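Phikz039 (Pseudomonas phage phikz, PDB 3ZBP) is a phage-encoded protein of the tubulin/FtsZ family, here holding GDP in the Rossmann-like nucleotide-binding part of its fold. Local coordinates at residues A15-G20 and N39-N44; I50-D55 and E79-H84; K72-A77 and G105-S110. All coordinates share one frame; numbering follows the deposited sequence.

Contact 1: residues A15-G20 and N39-N44. With GDP (guanosine-5'-diphosphate), chain B.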
loop_
_atom_site.group_PDB
_atom_site.type_symbol
_atom_site.label_atom_id
_atom_site.label_comp_id
_atom_site.label_asym_id
_atom_site.label_seq_id
_atom_site.Cartn_x
_atom_site.Cartn_y
_atom_site.Cartn_z
ATOM N N ALA A 15 -9.134 -7.843 3.384
ATOM C CA ALA A 15 -9.340 -6.570 2.695
ATOM C C ALA A 15 -8.662 -6.606 1.334
ATOM O O ALA A 15 -9.219 -6.128 0.336
ATOM C CB ALA A 15 -8.802 -5.400 3.541
ATOM N N GLY A 16 -7.461 -7.181 1.300
ATOM C CA GLY A 16 -6.713 -7.338 0.065
ATOM C C GLY A 16 -7.453 -8.150 -0.979
ATOM O O GLY A 16 -7.481 -7.787 -2.159
ATOM N N PHE A 17 -8.039 -9.262 -0.561
ATOM C CA PHE A 17 -8.813 -10.099 -1.477
ATOM C C PHE A 17 -10.034 -9.355 -2.030
ATOM O O PHE A 17 -10.321 -9.433 -3.221
ATOM C CB PHE A 17 -9.269 -11.374 -0.766
ATOM C CG PHE A 17 -8.267 -12.483 -0.809
ATOM C CD1 PHE A 17 -6.941 -12.258 -0.457
ATOM C CD2 PHE A 17 -8.647 -13.754 -1.197
ATOM C CE1 PHE A 17 -6.006 -13.295 -0.492
ATOM C CE2 PHE A 17 -7.721 -14.799 -1.233
ATOM C CZ PHE A 17 -6.401 -14.564 -0.871
ATOM N N ARG A 18 -10.747 -8.641 -1.158
ATOM C CA ARG A 18 -11.918 -7.872 -1.573
ATOM C C ARG A 18 -11.539 -6.780 -2.581
ATOM O O ARG A 18 -12.216 -6.597 -3.598
ATOM C CB ARG A 18 -12.615 -7.270 -0.338
ATOM C CG ARG A 18 -13.286 -8.324 0.563
ATOM C CD ARG A 18 -13.283 -7.996 2.076
ATOM N NE ARG A 18 -13.599 -9.208 2.838
ATOM C CZ ARG A 18 -13.088 -9.539 4.027
ATOM N NH1 ARG A 18 -12.222 -8.746 4.657
ATOM N NH2 ARG A 18 -13.453 -10.684 4.592
ATOM N N ILE A 19 -10.454 -6.061 -2.310
ATOM C CA ILE A 19 -9.988 -5.026 -3.243
ATOM C C ILE A 19 -9.553 -5.640 -4.580
ATOM O O ILE A 19 -9.894 -5.131 -5.655
ATOM C CB ILE A 19 -8.861 -4.178 -2.621
ATOM C CG1 ILE A 19 -9.425 -3.397 -1.434
ATOM C CG2 ILE A 19 -8.277 -3.202 -3.647
ATOM C CD1 ILE A 19 -8.376 -2.837 -0.478
ATOM N N GLY A 20 -8.822 -6.750 -4.514
ATOM C CA GLY A 20 -8.388 -7.430 -5.720
ATOM C C GLY A 20 -9.564 -7.847 -6.585
ATOM O O GLY A 20 -9.502 -7.743 -7.818
ATOM N N ASN A 39 -11.610 -16.263 2.444
ATOM C CA ASN A 39 -11.779 -15.014 1.694
ATOM C C ASN A 39 -11.754 -15.179 0.174
ATOM O O ASN A 39 -11.888 -14.202 -0.571
ATOM C CB ASN A 39 -10.726 -14.002 2.125
ATOM C CG ASN A 39 -10.946 -13.511 3.541
ATOM O OD1 ASN A 39 -12.061 -13.142 3.905
ATOM N ND2 ASN A 39 -9.890 -13.524 4.355
ATOM N N LYS A 40 -11.578 -16.408 -0.292
ATOM C CA LYS A 40 -11.462 -16.627 -1.733
ATOM C C LYS A 40 -12.732 -16.225 -2.463
ATOM O O LYS A 40 -13.834 -16.374 -1.935
ATOM C CB LYS A 40 -11.142 -18.086 -2.035
ATOM C CG LYS A 40 -9.710 -18.516 -1.701
ATOM C CD LYS A 40 -9.490 -19.916 -2.269
ATOM C CE LYS A 40 -8.120 -20.485 -1.970
ATOM N NZ LYS A 40 -8.033 -21.868 -2.541
ATOM N N HIS A 41 -12.577 -15.707 -3.674
ATOM C CA HIS A 41 -13.719 -15.352 -4.505
ATOM C C HIS A 41 -13.486 -15.907 -5.905
ATOM O O HIS A 41 -12.500 -16.606 -6.144
ATOM C CB HIS A 41 -13.900 -13.835 -4.549
ATOM C CG HIS A 41 -12.623 -13.082 -4.778
ATOM N ND1 HIS A 41 -11.949 -13.098 -5.984
ATOM C CD2 HIS A 41 -11.892 -12.296 -3.948
ATOM C CE1 HIS A 41 -10.863 -12.348 -5.889
ATOM N NE2 HIS A 41 -10.805 -11.849 -4.664
ATOM N N LYS A 42 -14.375 -15.592 -6.840
ATOM C CA LYS A 42 -14.335 -16.258 -8.145
ATOM C C LYS A 42 -13.037 -16.057 -8.939
ATOM O O LYS A 42 -12.733 -16.845 -9.829
ATOM C CB LYS A 42 -15.545 -15.865 -9.000
ATOM C CG LYS A 42 -15.493 -14.442 -9.505
ATOM C CD LYS A 42 -16.278 -14.286 -10.798
ATOM C CE LYS A 42 -17.688 -13.802 -10.539
ATOM N NZ LYS A 42 -18.394 -13.489 -11.815
ATOM N N HIS A 43 -12.259 -15.028 -8.615
ATOM C CA HIS A 43 -11.030 -14.779 -9.367
ATOM C C HIS A 43 -9.760 -15.373 -8.761
ATOM O O HIS A 43 -8.675 -15.223 -9.323
ATOM C CB HIS A 43 -10.853 -13.283 -9.625
ATOM C CG HIS A 43 -11.959 -12.694 -10.437
ATOM N ND1 HIS A 43 -12.687 -11.598 -10.023
ATOM C CD2 HIS A 43 -12.484 -13.072 -11.625
ATOM C CE1 HIS A 43 -13.601 -11.315 -10.933
ATOM N NE2 HIS A 43 -13.501 -12.192 -11.916
ATOM N N ASN A 44 -9.876 -16.039 -7.622
ATOM C CA ASN A 44 -8.720 -16.725 -7.066
ATOM C C ASN A 44 -8.565 -18.089 -7.703
ATOM O O ASN A 44 -9.521 -18.871 -7.728
ATOM C CB ASN A 44 -8.874 -16.924 -5.562
ATOM C CG ASN A 44 -8.824 -15.626 -4.786
ATOM O OD1 ASN A 44 -9.816 -15.218 -4.185
ATOM N ND2 ASN A 44 -7.661 -14.979 -4.779
HETATM P PB GDP B . -7.174 -10.145 7.825
HETATM O O1B GDP B . -6.788 -10.907 9.071
HETATM O O2B GDP B . -7.721 -11.076 6.774
HETATM O O3B GDP B . -5.941 -9.470 7.283
HETATM O O3A GDP B . -8.256 -9.029 8.293
HETATM P PA GDP B . -9.233 -8.192 7.327
HETATM O O1A GDP B . -8.508 -7.607 6.155
HETATM O O2A GDP B . -10.356 -9.052 6.817
HETATM O "O5'" GDP B . -9.915 -7.125 8.329
HETATM C "C5'" GDP B . -9.194 -6.241 9.178
HETATM C "C4'" GDP B . -9.848 -4.858 9.233
HETATM O "O4'" GDP B . -10.084 -4.429 7.889
HETATM C "C3'" GDP B . -11.195 -4.775 9.935
HETATM O "O3'" GDP B . -11.255 -3.479 10.554
HETATM C "C2'" GDP B . -12.203 -4.765 8.809
HETATM O "O2'" GDP B . -13.363 -4.026 9.188
HETATM C "C1'" GDP B . -11.447 -4.040 7.709
HETATM N N9 GDP B . -11.805 -4.503 6.355
HETATM C C8 GDP B . -11.990 -5.784 5.999
HETATM N N7 GDP B . -12.272 -5.878 4.683
HETATM C C5 GDP B . -12.256 -4.632 4.172
HETATM C C6 GDP B . -12.469 -4.042 2.840
HETATM O O6 GDP B . -12.746 -4.779 1.864
HETATM N N1 GDP B . -12.361 -2.710 2.712
HETATM C C2 GDP B . -12.065 -1.924 3.766
HETATM N N2 GDP B . -11.968 -0.591 3.569
HETATM N N3 GDP B . -11.860 -2.405 5.022
HETATM C C4 GDP B . -11.937 -3.729 5.276
#
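Phe-17 and Asn-39 mark the closest backbone approach, their CA atoms 6.6 Å apart, where helix 13-22 runs past an irregular loop that closes in a type I beta turn from His-41 to Asn-44. The Phe-17 ring carries most of the packing: Asn-39 O meets it at the edge, 3.3 Å from CD2, and the Asn-44 side chain comes in across the ring, with its amide plane tilted 34° from the ring plane. With chi1 at 46°, His-41 swings its ring back to the helix, where NE2 gives a weak bond to Phe-17 O at 2.9 Å. Asn-44 OD1 lies over a face of that imidazole while accepting His-41 N on a lone pair, which braces the turn. Arg-18 bends at chi2 and reaches GDP, its NH1 donating to both N7 and O2A at 2.9 Å; Ala-15 N bonds O1A. Asn-39 OD1 is close to Arg-18 NH2, but the angle is poor, and the Asn-39 amide bonds through ND2 to Asp-34. Tyr-32 of strand 30-34 meets Phe-17 edge-to-face, Asn-44 ND2 reaches Thr-49 of strand 49-51, and Ile-19 packs against helix 175-192.

Contact 2: residues I50-D55 and E79-H84; sequences IIIEAD and ELISAH
Ile-52 pushes its side chain toward the end of helix 74-81 and is met there by Leu-80, Ile-81 and His-84. Its CG1 branch ends at His-84: CD1 rests 3.6 Å from CG of that imidazole and equally near its CD2, while the other branch, CG2, lies over one face of the same ring, 4.0 Å from ND1. The methyls of one isoleucine thus spread along a flat, solvent-exposed side chain. CG2 also faces back to the helix, 3.8 Å from Leu-80 O.

Leu-80 meets the 50-55 segment further along, from Ile-52 O to Ala-54. Its CG sits anti to the backbone N (chi1 176°), which carries the fork to the 50-55 backbone, where its methyls touch at Ile-52 and Ala-54. One prong, CD2, comes 3.5 Å from Ile-52 O; the other, CD1, lies 3.6 Å from Ala-54 N and touches the Ala-54 methyl more loosely, at 4.2 Å from CB. Ile-81 contributes a methyl, its CG2 standing 4.4 Å from Ile-52 CB; the end of its side chain leads away, and the side chain also touches Thr-111 and Ile-112 of helix 109-122. Beyond Ala-54 and Leu-80, helix 62-69 closes in with Arg-64, which touches both side chains.

The contact is an apolar one, between the chain just after the edge strand 49-51 and the C-terminal part of helix 74-81 with the residues that follow it. Ile-52 still bonds through its backbone to Asp-34, extending the pairing with strand 30-34, so this is the outer margin of the parallel alpha/beta nucleotide-binding domain of the tubulin/FtsZ fold.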
loop_
_atom_site.group_PDB
_atom_site.type_symbol
_atom_site.label_atom_id
_atom_site.label_comp_id
_atom_site.label_asym_id
_atom_site.label_seq_id
_atom_site.Cartn_x
_atom_site.Cartn_y
_atom_site.Cartn_z
ATOM N N ILE A 50 -1.802 -17.903 -3.187
ATOM C CA ILE A 50 -1.125 -18.791 -2.252
ATOM C C ILE A 50 -1.825 -18.702 -0.901
ATOM O O ILE A 50 -2.046 -17.604 -0.381
ATOM C CB ILE A 50 0.334 -18.385 -2.044
ATOM C CG1 ILE A 50 1.194 -18.802 -3.240
ATOM C CG2 ILE A 50 0.901 -19.046 -0.805
ATOM C CD1 ILE A 50 2.633 -18.332 -3.098
ATOM N N ILE A 51 -2.181 -19.854 -0.343
ATOM C CA ILE A 51 -2.807 -19.917 0.981
ATOM C C ILE A 51 -1.860 -20.623 1.967
ATOM O O ILE A 51 -1.483 -21.782 1.751
ATOM C CB ILE A 51 -4.144 -20.675 0.902
ATOM C CG1 ILE A 51 -5.101 -19.973 -0.063
ATOM C CG2 ILE A 51 -4.770 -20.864 2.295
ATOM C CD1 ILE A 51 -5.561 -18.575 0.380
ATOM N N ILE A 52 -1.456 -19.921 3.024
ATOM C CA ILE A 52 -0.567 -20.484 4.041
ATOM C C ILE A 52 -1.375 -20.857 5.282
ATOM O O ILE A 52 -1.755 -19.980 6.063
ATOM C CB ILE A 52 0.535 -19.472 4.472
ATOM C CG1 ILE A 52 1.267 -18.906 3.256
ATOM C CG2 ILE A 52 1.523 -20.124 5.444
ATOM C CD1 ILE A 52 1.961 -19.967 2.420
ATOM N N GLU A 53 -1.627 -22.149 5.478
ATOM C CA GLU A 53 -2.514 -22.582 6.563
ATOM C C GLU A 53 -1.803 -23.409 7.637
ATOM O O GLU A 53 -0.770 -24.039 7.381
ATOM C CB GLU A 53 -3.723 -23.353 6.006
ATOM C CG GLU A 53 -3.359 -24.528 5.112
ATOM C CD GLU A 53 -4.579 -25.237 4.527
ATOM O OE1 GLU A 53 -5.605 -24.568 4.247
ATOM O OE2 GLU A 53 -4.503 -26.470 4.343
ATOM N N ALA A 54 -2.356 -23.391 8.845
ATOM C CA ALA A 54 -1.804 -24.181 9.940
ATOM C C ALA A 54 -1.890 -25.656 9.586
ATOM O O ALA A 54 -2.941 -26.133 9.159
ATOM C CB ALA A 54 -2.553 -23.902 11.234
ATOM N N ASP A 55 -0.778 -26.366 9.742
ATOM C CA ASP A 55 -0.773 -27.805 9.533
ATOM C C ASP A 55 -1.674 -28.471 10.569
ATOM O O ASP A 55 -1.275 -28.655 11.720
ATOM C CB ASP A 55 0.645 -28.365 9.636
ATOM C CG ASP A 55 0.737 -29.802 9.157
ATOM O OD1 ASP A 55 0.215 -30.102 8.061
ATOM O OD2 ASP A 55 1.325 -30.635 9.872
ATOM N N GLU A 79 3.968 -15.728 13.089
ATOM C CA GLU A 79 4.629 -17.020 13.293
ATOM C C GLU A 79 4.285 -17.985 12.168
ATOM O O GLU A 79 5.159 -18.692 11.650
ATOM C CB GLU A 79 4.227 -17.639 14.643
ATOM C CG GLU A 79 4.973 -17.060 15.833
ATOM C CD GLU A 79 4.407 -17.541 17.159
ATOM O OE1 GLU A 79 3.345 -18.209 17.154
ATOM O OE2 GLU A 79 5.021 -17.250 18.208
ATOM N N LEU A 80 3.005 -18.006 11.793
ATOM C CA LEU A 80 2.507 -18.929 10.773
ATOM C C LEU A 80 3.101 -18.686 9.392
ATOM O O LEU A 80 3.420 -19.643 8.688
ATOM C CB LEU A 80 0.970 -18.878 10.701
ATOM C CG LEU A 80 0.283 -19.719 9.611
ATOM C CD1 LEU A 80 0.364 -21.230 9.880
ATOM C CD2 LEU A 80 -1.169 -19.299 9.439
ATOM N N ILE A 81 3.261 -17.422 9.005
ATOM C CA ILE A 81 3.603 -17.104 7.620
ATOM C C ILE A 81 5.071 -16.835 7.367
ATOM O O ILE A 81 5.492 -16.758 6.210
ATOM C CB ILE A 81 2.901 -15.837 7.151
ATOM C CG1 ILE A 81 3.333 -14.690 8.067
ATOM C CG2 ILE A 81 1.380 -16.042 7.113
ATOM C CD1 ILE A 81 2.854 -13.378 7.661
ATOM N N SER A 82 5.849 -16.659 8.425
ATOM C CA SER A 82 7.216 -16.159 8.256
ATOM C C SER A 82 8.161 -17.090 7.474
ATOM O O SER A 82 9.031 -16.617 6.743
ATOM C CB SER A 82 7.806 -15.749 9.606
ATOM O OG SER A 82 7.245 -14.508 10.034
ATOM N N ALA A 83 7.976 -18.400 7.591
ATOM C CA ALA A 83 8.815 -19.315 6.817
ATOM C C ALA A 83 8.490 -19.296 5.309
ATOM O O ALA A 83 9.324 -19.680 4.487
ATOM C CB ALA A 83 8.719 -20.728 7.371
ATOM N N HIS A 84 7.298 -18.838 4.932
ATOM C CA HIS A 84 6.906 -18.902 3.523
ATOM C C HIS A 84 7.133 -17.633 2.700
ATOM O O HIS A 84 6.854 -17.621 1.496
ATOM C CB HIS A 84 5.450 -19.354 3.384
ATOM C CG HIS A 84 5.262 -20.828 3.564
ATOM N ND1 HIS A 84 5.273 -21.433 4.801
ATOM C CD2 HIS A 84 5.083 -21.821 2.661
ATOM C CE1 HIS A 84 5.094 -22.735 4.654
ATOM N NE2 HIS A 84 4.979 -22.997 3.366
#

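Contact 3: residues K72-A77 and G105-S110; sequences KDRKAA and GGASGS. With GDP (guanosine-5'-diphosphate), chain B.
Arg-74 holds Ser-110 through NE and NH2, which bond its hydroxyl and its carbonyl oxygen. NE donates to Ser-110 OG at 2.8 Å, nearly in the guanidinium plane, and NH2 donates to Ser-110 O at 2.8 Å in an almost straight bond (176°), although it comes in from above the carbonyl plane. The bend of the arginine chain at chi3 (73°) turns the guanidinium to present this edge. NH2 has a second acceptor in Thr-150 OG1. The serine hydroxyl is used twice over: it accepts from Arg-74 and donates its own hydrogen bond to Gly-106 O at 2.7 Å, tying the start of helix 109-122 back to the loop before it.

That loop belongs to the glycine-rich signature motif of the tubulin/FtsZ family, and its backbone amides wrap the beta phosphate of GDP. Ala-107 N and Ser-108 N both donate to O1B, the first at 2.9 Å, while Gly-109 N points at O3B from 2.8 Å with an angle of 174°. Ser-108 N adds a weak second bond to O3B, and its hydroxyl is held by Thr-35. Lys-72 joins the phosphate from the other segment, its NZ bonding O1B at 3.3 Å; Gly-69 O is the stronger partner of that ammonium.

Between these polar groups the Ala-107 methyl packs 3.5 Å from Lys-72 C and against the Ala-77 methyl. Lys-72 O and Gly-105 O both accept from Asn-143 ND2 of helix 138-158. Asp-73 serves as N-cap of helix 74-81, its OD1 taking the amide of Ala-76 from above the carboxylate plane.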
loop_
_atom_site.group_PDB
_atom_site.type_symbol
_atom_site.label_atom_id
_atom_site.label_comp_id
_atom_site.label_asym_id
_atom_site.label_seq_id
_atom_site.Cartn_x
_atom_site.Cartn_y
_atom_site.Cartn_z
ATOM N N LYS A 72 -7.602 -12.260 15.505
ATOM C CA LYS A 72 -6.666 -11.402 14.778
ATOM C C LYS A 72 -5.374 -11.180 15.555
ATOM O O LYS A 72 -4.862 -10.060 15.627
ATOM C CB LYS A 72 -7.309 -10.059 14.402
ATOM C CG LYS A 72 -8.609 -10.171 13.598
ATOM C CD LYS A 72 -8.402 -10.836 12.242
ATOM C CE LYS A 72 -9.698 -10.769 11.421
ATOM N NZ LYS A 72 -9.675 -11.770 10.307
ATOM N N ASP A 73 -4.866 -12.252 16.155
ATOM C CA ASP A 73 -3.607 -12.206 16.872
ATOM C C ASP A 73 -2.467 -12.116 15.847
ATOM O O ASP A 73 -2.146 -13.102 15.183
ATOM C CB ASP A 73 -3.488 -13.474 17.722
ATOM C CG ASP A 73 -2.284 -13.465 18.638
ATOM O OD1 ASP A 73 -1.156 -13.216 18.168
ATOM O OD2 ASP A 73 -2.462 -13.727 19.846
ATOM N N ARG A 74 -1.862 -10.939 15.718
ATOM C CA ARG A 74 -0.804 -10.720 14.736
ATOM C C ARG A 74 0.489 -11.473 15.044
ATOM O O ARG A 74 1.188 -11.910 14.117
ATOM C CB ARG A 74 -0.497 -9.227 14.582
ATOM C CG ARG A 74 -1.605 -8.424 13.917
ATOM C CD ARG A 74 -1.241 -6.945 13.821
ATOM N NE ARG A 74 -0.220 -6.702 12.800
ATOM C CZ ARG A 74 0.982 -6.189 13.046
ATOM N NH1 ARG A 74 1.326 -5.851 14.290
ATOM N NH2 ARG A 74 1.845 -6.013 12.045
ATOM N N LYS A 75 0.830 -11.628 16.321
ATOM C CA LYS A 75 2.013 -12.433 16.629
ATOM C C LYS A 75 1.818 -13.855 16.109
ATOM O O LYS A 75 2.717 -14.422 15.488
ATOM C CB LYS A 75 2.308 -12.464 18.127
ATOM C CG LYS A 75 3.380 -13.475 18.522
ATOM C CD LYS A 75 3.483 -13.577 20.040
ATOM C CE LYS A 75 4.563 -14.551 20.461
ATOM N NZ LYS A 75 4.751 -14.498 21.946
ATOM N N ALA A 76 0.635 -14.417 16.348
ATOM C CA ALA A 76 0.364 -15.796 15.936
ATOM C C ALA A 76 0.414 -15.898 14.417
ATOM O O ALA A 76 0.977 -16.848 13.852
ATOM C CB ALA A 76 -0.992 -16.258 16.476
ATOM N N ALA A 77 -0.168 -14.906 13.750
ATOM C CA ALA A 77 -0.202 -14.918 12.292
ATOM C C ALA A 77 1.207 -14.825 11.723
ATOM O O ALA A 77 1.573 -15.583 10.818
ATOM C CB ALA A 77 -1.090 -13.792 11.760
ATOM N N GLY A 105 -5.677 -3.501 10.404
ATOM C CA GLY A 105 -6.422 -3.884 11.598
ATOM C C GLY A 105 -6.648 -5.372 11.785
ATOM O O GLY A 105 -7.101 -5.804 12.855
ATOM N N GLY A 106 -6.342 -6.161 10.757
ATOM C CA GLY A 106 -6.478 -7.603 10.862
ATOM C C GLY A 106 -5.149 -8.250 11.209
ATOM O O GLY A 106 -4.224 -7.580 11.696
ATOM N N ALA A 107 -5.031 -9.547 10.945
ATOM C CA ALA A 107 -3.814 -10.255 11.321
ATOM C C ALA A 107 -3.065 -10.845 10.133
ATOM O O ALA A 107 -1.847 -11.059 10.204
ATOM C CB ALA A 107 -4.125 -11.340 12.341
ATOM N N SER A 108 -3.773 -11.136 9.050
ATOM C CA SER A 108 -3.121 -11.759 7.898
ATOM C C SER A 108 -2.452 -10.742 6.976
ATOM O O SER A 108 -1.261 -10.845 6.673
ATOM C CB SER A 108 -4.111 -12.642 7.139
ATOM O OG SER A 108 -4.493 -13.735 7.967
ATOM N N GLY A 109 -3.219 -9.760 6.522
ATOM C CA GLY A 109 -2.649 -8.745 5.660
ATOM C C GLY A 109 -1.576 -7.954 6.380
ATOM O O GLY A 109 -0.559 -7.607 5.786
ATOM N N SER A 110 -1.780 -7.705 7.670
ATOM C CA SER A 110 -0.923 -6.778 8.413
ATOM C C SER A 110 0.378 -7.438 8.830
ATOM O O SER A 110 1.247 -6.786 9.413
ATOM C CB SER A 110 -1.640 -6.245 9.656
ATOM O OG SER A 110 -1.810 -7.271 10.622
HETATM P PB GDP B . -7.174 -10.145 7.825
HETATM O O1B GDP B . -6.788 -10.907 9.071
HETATM O O2B GDP B . -7.721 -11.076 6.774
HETATM O O3B GDP B . -5.941 -9.470 7.283
HETATM O O3A GDP B . -8.256 -9.029 8.293
HETATM P PA GDP B . -9.233 -8.192 7.327
HETATM O O1A GDP B . -8.508 -7.607 6.155
HETATM O O2A GDP B . -10.356 -9.052 6.817
HETATM O "O5'" GDP B . -9.915 -7.125 8.329
HETATM C "C5'" GDP B . -9.194 -6.241 9.178
HETATM C "C4'" GDP B . -9.848 -4.858 9.233
HETATM O "O4'" GDP B . -10.084 -4.429 7.889
HETATM C "C3'" GDP B . -11.195 -4.775 9.935
HETATM O "O3'" GDP B . -11.255 -3.479 10.554
HETATM C "C2'" GDP B . -12.203 -4.765 8.809
HETATM O "O2'" GDP B . -13.363 -4.026 9.188
HETATM C "C1'" GDP B . -11.447 -4.040 7.709
HETATM N N9 GDP B . -11.805 -4.503 6.355
HETATM C C8 GDP B . -11.990 -5.784 5.999
HETATM N N7 GDP B . -12.272 -5.878 4.683
HETATM C C5 GDP B . -12.256 -4.632 4.172
HETATM C C6 GDP B . -12.469 -4.042 2.840
HETATM O O6 GDP B . -12.746 -4.779 1.864
HETATM N N1 GDP B . -12.361 -2.710 2.712
HETATM C C2 GDP B . -12.065 -1.924 3.766
HETATM N N2 GDP B . -11.968 -0.591 3.569
HETATM N N3 GDP B . -11.860 -2.405 5.022
HETATM C C4 GDP B . -11.937 -3.729 5.276
#

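In the fold
From the N terminus, contact 1 comes first: it brings the loop after strand 30-34 back onto helix 13-22, and it closes before the others open. The two later contacts cross. The chain leaves strand 49-51 at 50-55, passes 72-77 and then returns in 79-84 to close contact 2; contact 3 closes only at 105-110, beyond strand 97-103. Both draw on helix 74-81, contact 3 at its beginning and contact 2 at its end, which ties that helix to the sheet edge and to helix 109-122. Contacts 1 and 2 meet where Phe-17 and Lys-40 pack on Ile-51, whereas contacts 1 and 3 do not touch but share GDP.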